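Local structure of putative antioxidant defense protein Mlr4105 (Mesorhizobium loti, 3C1L) at residues 114-117 with 118-122; 123-126 with 127-130; 151-154 with 155-158. The protein probably has peroxiredoxin activity as a member of the AhpD-like carboxymuconolactone decarboxylase family. One frame throughout, in Å; residues are numbered along the deposited sequence.

How the contacts relate
The three contacts are local ones on two helices of an all-helical chain, and they follow one another in series. Contact 1 starts helix 118-132 from the loop after helix 101-109, and contact 2 continues down the same helix, the two centres about 12 Å apart and joined by packing of Leu116 on Leu124. Contact 3 lies at the start of helix 152-175, its centre about 13 Å from that of contact 2 and 17 Å from that of contact 1. Ile158 of contact 3 packs on Met123 and Phe126, which joins the two helices. Contacts 2 and 3 also both touch a second subunit, so this part of the fold contributes to the six-chain assembly.

Contact 1 (114-117 with 118-122); sequences ADLS and PRQTA
The backbone makes an inverse gamma turn at Asp115, then enters helix 118-132 after Ser117, and the first helical turn is closed by Thr121 N bonding to Ser117 O at 3.0 Å, almost straight at 172°. The same carbonyl oxygen takes a second bond, from Thr121 OG1 at 3.1 Å, which arrives from above the carbonyl plane, while the amide comes in closer to it. Ser117 and Gln120 serve each other at the helix start. Ser117 OG, held between its own backbone N and carbonyl carbon (chi1 66°), is turned over the helix end and accepts from Gln120 N at 3.2 Å. In return Gln120 reaches back: with CG beside the backbone N (chi1 -68°) and the chain extended beyond it, OE1 comes within 2.9 Å of Ser117 N, which donates to it slightly out of the amide plane. A weak bond from Ser117 OG also meets this oxygen. Leu116 crosses the Gln120 side chain at about a right angle, with CD2 3.6 Å from Gln120 OE1 and CB 3.8 Å from Thr121 OG1, so apolar carbon lies against the amide oxygen and the hydroxyl. With an alanine in place of Gln120, Ser117 N would probably be left without this acceptor and Leu116 without the side chain it crosses. Met72 of helix 67-80 touches both Leu116 and Gln120, while Arg119 leads away to bond Gly64 O. Pro118 has no N-H to offer, which suits a first-turn position, where a helical amide has no i-4 carbonyl within the helix. The reciprocal Ser117-Gln120 bonds make a capping box, with serine as N-cap, at the start of helix 118-132.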
loop_
_atom_site.group_PDB
_atom_site.type_symbol
_atom_site.label_atom_id
_atom_site.label_comp_id
_atom_site.label_asym_id
_atom_site.label_seq_id
_atom_site.Cartn_x
_atom_site.Cartn_y
_atom_site.Cartn_z
ATOM N N ALA B 114 -11.596 -6.062 20.830
ATOM C CA ALA B 114 -12.590 -5.712 21.858
ATOM C C ALA B 114 -13.966 -6.320 21.543
ATOM O O ALA B 114 -14.332 -6.517 20.404
ATOM C CB ALA B 114 -12.679 -4.216 22.032
ATOM N N ASP B 115 -14.718 -6.639 22.570
ATOM C CA ASP B 115 -16.060 -7.210 22.396
ATOM C C ASP B 115 -17.041 -6.056 22.197
ATOM O O ASP B 115 -17.715 -5.617 23.145
ATOM C CB ASP B 115 -16.372 -8.005 23.647
ATOM C CG ASP B 115 -17.695 -8.770 23.578
ATOM O OD1 ASP B 115 -18.085 -9.295 22.502
ATOM O OD2 ASP B 115 -18.324 -8.877 24.653
ATOM N N LEU B 116 -17.072 -5.513 20.984
ATOM C CA LEU B 116 -17.910 -4.364 20.665
ATOM C C LEU B 116 -19.263 -4.793 20.099
ATOM O O LEU B 116 -19.367 -5.815 19.428
ATOM C CB LEU B 116 -17.201 -3.489 19.643
ATOM C CG LEU B 116 -15.838 -2.912 20.051
ATOM C CD1 LEU B 116 -15.293 -2.149 18.923
ATOM C CD2 LEU B 116 -15.932 -2.035 21.292
ATOM N N SER B 117 -20.299 -3.999 20.350
ATOM C CA SER B 117 -21.599 -4.228 19.696
ATOM C C SER B 117 -21.416 -4.089 18.171
ATOM O O SER B 117 -20.395 -3.519 17.720
ATOM C CB SER B 117 -22.624 -3.212 20.202
ATOM O OG SER B 117 -22.259 -1.903 19.794
ATOM N N PRO B 118 -22.367 -4.634 17.372
ATOM C CA PRO B 118 -22.461 -4.439 15.916
ATOM C C PRO B 118 -22.448 -2.965 15.537
ATOM O O PRO B 118 -21.745 -2.581 14.638
ATOM C CB PRO B 118 -23.819 -5.101 15.568
ATOM C CG PRO B 118 -23.911 -6.198 16.491
ATOM C CD PRO B 118 -23.336 -5.657 17.817
ATOM N N ARG B 119 -23.165 -2.135 16.298
ATOM C CA ARG B 119 -23.173 -0.685 16.113
ATOM C C ARG B 119 -21.752 -0.088 16.186
ATOM O O ARG B 119 -21.329 0.686 15.286
ATOM C CB ARG B 119 -24.040 -0.062 17.189
ATOM C CG ARG B 119 -24.165 1.437 17.168
ATOM C CD ARG B 119 -24.779 1.916 18.459
ATOM N NE ARG B 119 -24.368 3.257 18.818
ATOM C CZ ARG B 119 -25.005 4.369 18.451
ATOM N NH1 ARG B 119 -26.091 4.332 17.690
ATOM N NH2 ARG B 119 -24.535 5.539 18.842
ATOM N N GLN B 120 -21.017 -0.435 17.239
ATOM C CA GLN B 120 -19.647 0.083 17.428
ATOM C C GLN B 120 -18.670 -0.421 16.372
ATOM O O GLN B 120 -17.825 0.329 15.887
ATOM C CB GLN B 120 -19.116 -0.274 18.806
ATOM C CG GLN B 120 -19.826 0.446 19.957
ATOM C CD GLN B 120 -19.538 -0.216 21.314
ATOM O OE1 GLN B 120 -19.432 -1.431 21.428
ATOM N NE2 GLN B 120 -19.440 0.595 22.348
ATOM N N THR B 121 -18.789 -1.703 16.029
ATOM C CA THR B 121 -18.064 -2.286 14.923
ATOM C C THR B 121 -18.347 -1.547 13.590
ATOM O O THR B 121 -17.421 -1.245 12.865
ATOM C CB THR B 121 -18.345 -3.795 14.809
ATOM O OG1 THR B 121 -17.984 -4.422 16.045
ATOM C CG2 THR B 121 -17.582 -4.463 13.658
ATOM N N ALA B 122 -19.598 -1.296 13.249
ATOM C CA ALA B 122 -19.914 -0.660 11.991
ATOM C C ALA B 122 -19.306 0.744 11.883
ATOM O O ALA B 122 -18.818 1.141 10.832
ATOM C CB ALA B 122 -21.424 -0.630 11.755
#

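Contact 2 (123-126 with 127-130); sequences MLEF and AVKL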
loop_
_atom_site.group_PDB
_atom_site.type_symbol
_atom_site.label_atom_id
_atom_site.label_comp_id
_atom_site.label_asym_id
_atom_site.label_seq_id
_atom_site.Cartn_x
_atom_site.Cartn_y
_atom_site.Cartn_z
HETATM N N MSE B 123 -19.347 1.461 13.004
HETATM C CA MSE B 123 -18.835 2.799 13.151
HETATM C C MSE B 123 -17.326 2.894 12.909
HETATM O O MSE B 123 -16.844 3.746 12.144
HETATM C CB MSE B 123 -19.180 3.249 14.584
HETATM C CG MSE B 123 -18.629 4.577 14.989
HETATM SE SE MSE B 123 -19.328 5.017 16.745
HETATM C CE MSE B 123 -18.136 3.774 17.795
ATOM N N LEU B 124 -16.617 1.962 13.532
ATOM C CA LEU B 124 -15.191 1.906 13.547
ATOM C C LEU B 124 -14.719 1.368 12.216
ATOM O O LEU B 124 -13.732 1.838 11.692
ATOM C CB LEU B 124 -14.696 1.034 14.730
ATOM C CG LEU B 124 -14.797 1.616 16.168
ATOM C CD1 LEU B 124 -14.038 0.764 17.211
ATOM C CD2 LEU B 124 -14.321 3.044 16.251
ATOM N N GLU B 125 -15.429 0.406 11.645
ATOM C CA GLU B 125 -15.040 -0.066 10.317
ATOM C C GLU B 125 -15.208 1.042 9.264
ATOM O O GLU B 125 -14.355 1.177 8.370
ATOM C CB GLU B 125 -15.802 -1.338 9.919
ATOM C CG GLU B 125 -15.449 -2.594 10.775
ATOM C CD GLU B 125 -14.075 -3.208 10.484
ATOM O OE1 GLU B 125 -13.285 -2.614 9.696
ATOM O OE2 GLU B 125 -13.780 -4.304 11.054
ATOM N N PHE B 126 -16.266 1.854 9.371
ATOM C CA PHE B 126 -16.370 3.009 8.469
ATOM C C PHE B 126 -15.156 3.988 8.642
ATOM O O PHE B 126 -14.505 4.408 7.668
ATOM C CB PHE B 126 -17.667 3.715 8.682
ATOM C CG PHE B 126 -17.915 4.836 7.741
ATOM C CD1 PHE B 126 -18.341 4.583 6.439
ATOM C CD2 PHE B 126 -17.768 6.158 8.159
ATOM C CE1 PHE B 126 -18.587 5.611 5.547
ATOM C CE2 PHE B 126 -17.989 7.225 7.259
ATOM C CZ PHE B 126 -18.421 6.945 5.948
ATOM N N ALA B 127 -14.865 4.331 9.888
ATOM C CA ALA B 127 -13.699 5.195 10.234
ATOM C C ALA B 127 -12.366 4.660 9.673
ATOM O O ALA B 127 -11.541 5.441 9.197
ATOM C CB ALA B 127 -13.611 5.376 11.743
ATOM N N VAL B 128 -12.133 3.349 9.767
ATOM C CA VAL B 128 -10.956 2.696 9.167
ATOM C C VAL B 128 -10.889 2.909 7.667
ATOM O O VAL B 128 -9.878 3.368 7.157
ATOM C CB VAL B 128 -10.910 1.152 9.407
ATOM C CG1 VAL B 128 -9.853 0.533 8.533
ATOM C CG2 VAL B 128 -10.635 0.827 10.865
ATOM N N LYS B 129 -11.996 2.654 6.973
ATOM C CA LYS B 129 -12.060 2.886 5.507
ATOM C C LYS B 129 -11.901 4.362 5.124
ATOM O O LYS B 129 -11.181 4.701 4.226
ATOM C CB LYS B 129 -13.369 2.334 4.884
ATOM C CG LYS B 129 -13.276 2.305 3.367
ATOM C CD LYS B 129 -14.355 1.588 2.697
ATOM C CE LYS B 129 -14.153 1.647 1.196
ATOM N NZ LYS B 129 -15.348 1.055 0.503
ATOM N N LEU B 130 -12.559 5.251 5.834
ATOM C CA LEU B 130 -12.368 6.697 5.606
ATOM C C LEU B 130 -10.898 7.135 5.899
ATOM O O LEU B 130 -10.427 8.096 5.325
ATOM C CB LEU B 130 -13.330 7.538 6.465
ATOM C CG LEU B 130 -13.470 9.009 6.064
ATOM C CD1 LEU B 130 -14.071 9.071 4.647
ATOM C CD2 LEU B 130 -14.307 9.701 7.035
#
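Phe126 and Leu130, Ala127 and Met123 meet one turn apart on a regular alpha-helix, part of helix 118-132 in this all-helical AhpD-like fold. The backbone supplies the polar contacts: four successive i to i+4 bonds link the two segments, from Ala127 N to Met123 O, Val128 N to Leu124 O, Lys129 N to Glu125 O and Leu130 N to Phe126 O. The last is the shortest, 2.8 Å from Leu130 N to Phe126 O, and at 173° nearly straight. Side-chain carbons pack against these carbonyl oxygens. Ala127 CB lies 3.5 Å from Leu124 O and 3.6 Å from Met123 O, and Val128 CG2, on the branch beside its backbone N, reaches to 3.4 Å from Leu124 O. Outward, Ala127 packs on Ala162 of helix 152-175, while Val128 meets Ile80, selenomethionine Met123 meets Ile73 and Leu124 meets Met72, all three on helix 67-80. Charge is carried off the helix by Lys129, whose extended chain ends in a salt bridge to Asp141 and a hydrogen bond to Lys136 O. Phe126 and Leu130 both pack on Ala174 of a second subunit, and Leu130 O accepts from Arg170 of that subunit, so this turn also belongs to a subunit interface. Phe126 carries its ring anti to the backbone N (chi1 -175°), alongside the helix in the direction of Leu130, where a loose apolar contact puts ring atom CE2 of Phe126 4.4 Å from methyl CD2 of Leu130.

Contact 3 (151-154 with 155-158); sequences SDRD and IWDI
Asp157 OD1 is gripped by two nitrogens of Arg153, NE at 2.9 Å and NH2 at 3.1 Å, in a side-on salt bridge spanning one helical turn. Both donors have this oxygen in the guanidinium plane, yet the carboxylate stands almost upright to it, the planes 87° apart. NE meets OD1 from above the carboxylate plane, whereas NH2 uses the syn lone pair. The arginine side chain leaves with CG opposite the backbone N and bends at chi2 (43°), which swings the guanidinium along the helix toward Asp157. Asp157 OD2 also bonds Ser63 OG. A water donates to Asp154 OD1; its further approach to Asp157 OD2 is so short that a bridge between the two carboxylates remains doubtful. At the helix start Ser151 OG accepts from Asp154 N at 2.9 Å, and Asp154 OD2 returns the favour to Ser151 N at 2.9 Å, met from above its carboxylate plane. An aspartate here probably also interacts well with the partial positive charge of the helix N-terminus. Ile155 lies side by side with Asp152, its CD1 4.0 Å from Asp152 OD1, whose salt bridge to Arg146 ties in helix 139-147. Asp152 OD2 accepts from Asp10 N of a second subunit, and the Trp156 ring meets Tyr41 and Phe43 of that subunit edge-to-face. A Ser-Asp capping box at the N-terminus of helix 152-175 is thus overlapped by an intrahelical i to i+4 Arg-Asp salt bridge, at a subunit interface.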
loop_
_atom_site.group_PDB
_atom_site.type_symbol
_atom_site.label_atom_id
_atom_site.label_comp_id
_atom_site.label_asym_id
_atom_site.label_seq_id
_atom_site.Cartn_x
_atom_site.Cartn_y
_atom_site.Cartn_z
ATOM N N SER B 151 -28.511 7.361 11.957
ATOM C CA SER B 151 -29.248 8.350 11.146
ATOM C C SER B 151 -28.272 9.041 10.223
ATOM O O SER B 151 -27.067 8.941 10.397
ATOM C CB SER B 151 -29.878 9.411 12.029
ATOM O OG SER B 151 -28.842 10.164 12.637
ATOM N N ASP B 152 -28.774 9.785 9.251
ATOM C CA ASP B 152 -27.861 10.588 8.424
ATOM C C ASP B 152 -27.078 11.633 9.243
ATOM O O ASP B 152 -25.902 11.924 8.947
ATOM C CB ASP B 152 -28.624 11.194 7.242
ATOM C CG ASP B 152 -28.892 10.146 6.150
ATOM O OD1 ASP B 152 -28.709 8.925 6.438
ATOM O OD2 ASP B 152 -29.276 10.520 5.019
ATOM N N ARG B 153 -27.692 12.183 10.285
ATOM C CA ARG B 153 -26.957 13.089 11.155
ATOM C C ARG B 153 -25.843 12.351 11.934
ATOM O O ARG B 153 -24.738 12.876 12.061
ATOM C CB ARG B 153 -27.891 13.867 12.035
ATOM C CG ARG B 153 -27.215 14.846 12.974
ATOM C CD ARG B 153 -26.037 15.712 12.366
ATOM N NE ARG B 153 -25.106 15.993 13.451
ATOM C CZ ARG B 153 -25.400 16.765 14.507
ATOM N NH1 ARG B 153 -26.559 17.400 14.556
ATOM N NH2 ARG B 153 -24.505 16.931 15.507
ATOM N N ASP B 154 -26.092 11.106 12.349
ATOM C CA ASP B 154 -25.041 10.283 12.954
ATOM C C ASP B 154 -23.898 9.989 11.996
ATOM O O ASP B 154 -22.724 10.003 12.387
ATOM C CB ASP B 154 -25.584 8.935 13.404
ATOM C CG ASP B 154 -26.699 9.044 14.447
ATOM O OD1 ASP B 154 -26.803 10.097 15.146
ATOM O OD2 ASP B 154 -27.481 8.046 14.552
ATOM N N ILE B 155 -24.227 9.709 10.743
ATOM C CA ILE B 155 -23.199 9.394 9.730
ATOM C C ILE B 155 -22.322 10.606 9.538
ATOM O O ILE B 155 -21.083 10.521 9.507
ATOM C CB ILE B 155 -23.847 9.016 8.359
ATOM C CG1 ILE B 155 -24.573 7.662 8.450
ATOM C CG2 ILE B 155 -22.795 9.023 7.197
ATOM C CD1 ILE B 155 -25.168 7.184 7.129
ATOM N N TRP B 156 -22.975 11.756 9.443
ATOM C CA TRP B 156 -22.296 13.038 9.481
ATOM C C TRP B 156 -21.326 13.148 10.678
ATOM O O TRP B 156 -20.195 13.567 10.489
ATOM C CB TRP B 156 -23.276 14.242 9.481
ATOM C CG TRP B 156 -22.541 15.556 9.636
ATOM C CD1 TRP B 156 -21.949 16.061 10.786
ATOM C CD2 TRP B 156 -22.243 16.499 8.601
ATOM N NE1 TRP B 156 -21.325 17.259 10.521
ATOM C CE2 TRP B 156 -21.497 17.557 9.195
ATOM C CE3 TRP B 156 -22.578 16.581 7.250
ATOM C CZ2 TRP B 156 -21.070 18.648 8.476
ATOM C CZ3 TRP B 156 -22.147 17.665 6.543
ATOM C CH2 TRP B 156 -21.400 18.696 7.156
ATOM N N ASP B 157 -21.759 12.803 11.887
ATOM C CA ASP B 157 -20.902 12.970 13.075
ATOM C C ASP B 157 -19.730 11.979 13.106
ATOM O O ASP B 157 -18.590 12.312 13.536
ATOM C CB ASP B 157 -21.728 12.846 14.354
ATOM C CG ASP B 157 -22.664 14.018 14.586
ATOM O OD1 ASP B 157 -22.425 15.106 14.047
ATOM O OD2 ASP B 157 -23.664 13.859 15.335
ATOM N N ILE B 158 -20.001 10.757 12.659
ATOM C CA ILE B 158 -18.936 9.731 12.559
ATOM C C ILE B 158 -17.892 10.209 11.568
ATOM O O ILE B 158 -16.670 10.173 11.845
ATOM C CB ILE B 158 -19.460 8.311 12.136
ATOM C CG1 ILE B 158 -20.432 7.744 13.211
ATOM C CG2 ILE B 158 -18.256 7.369 11.791
ATOM C CD1 ILE B 158 -21.552 6.706 12.691
HETATM O O HOH W 1 -25.899 12.679 15.631
#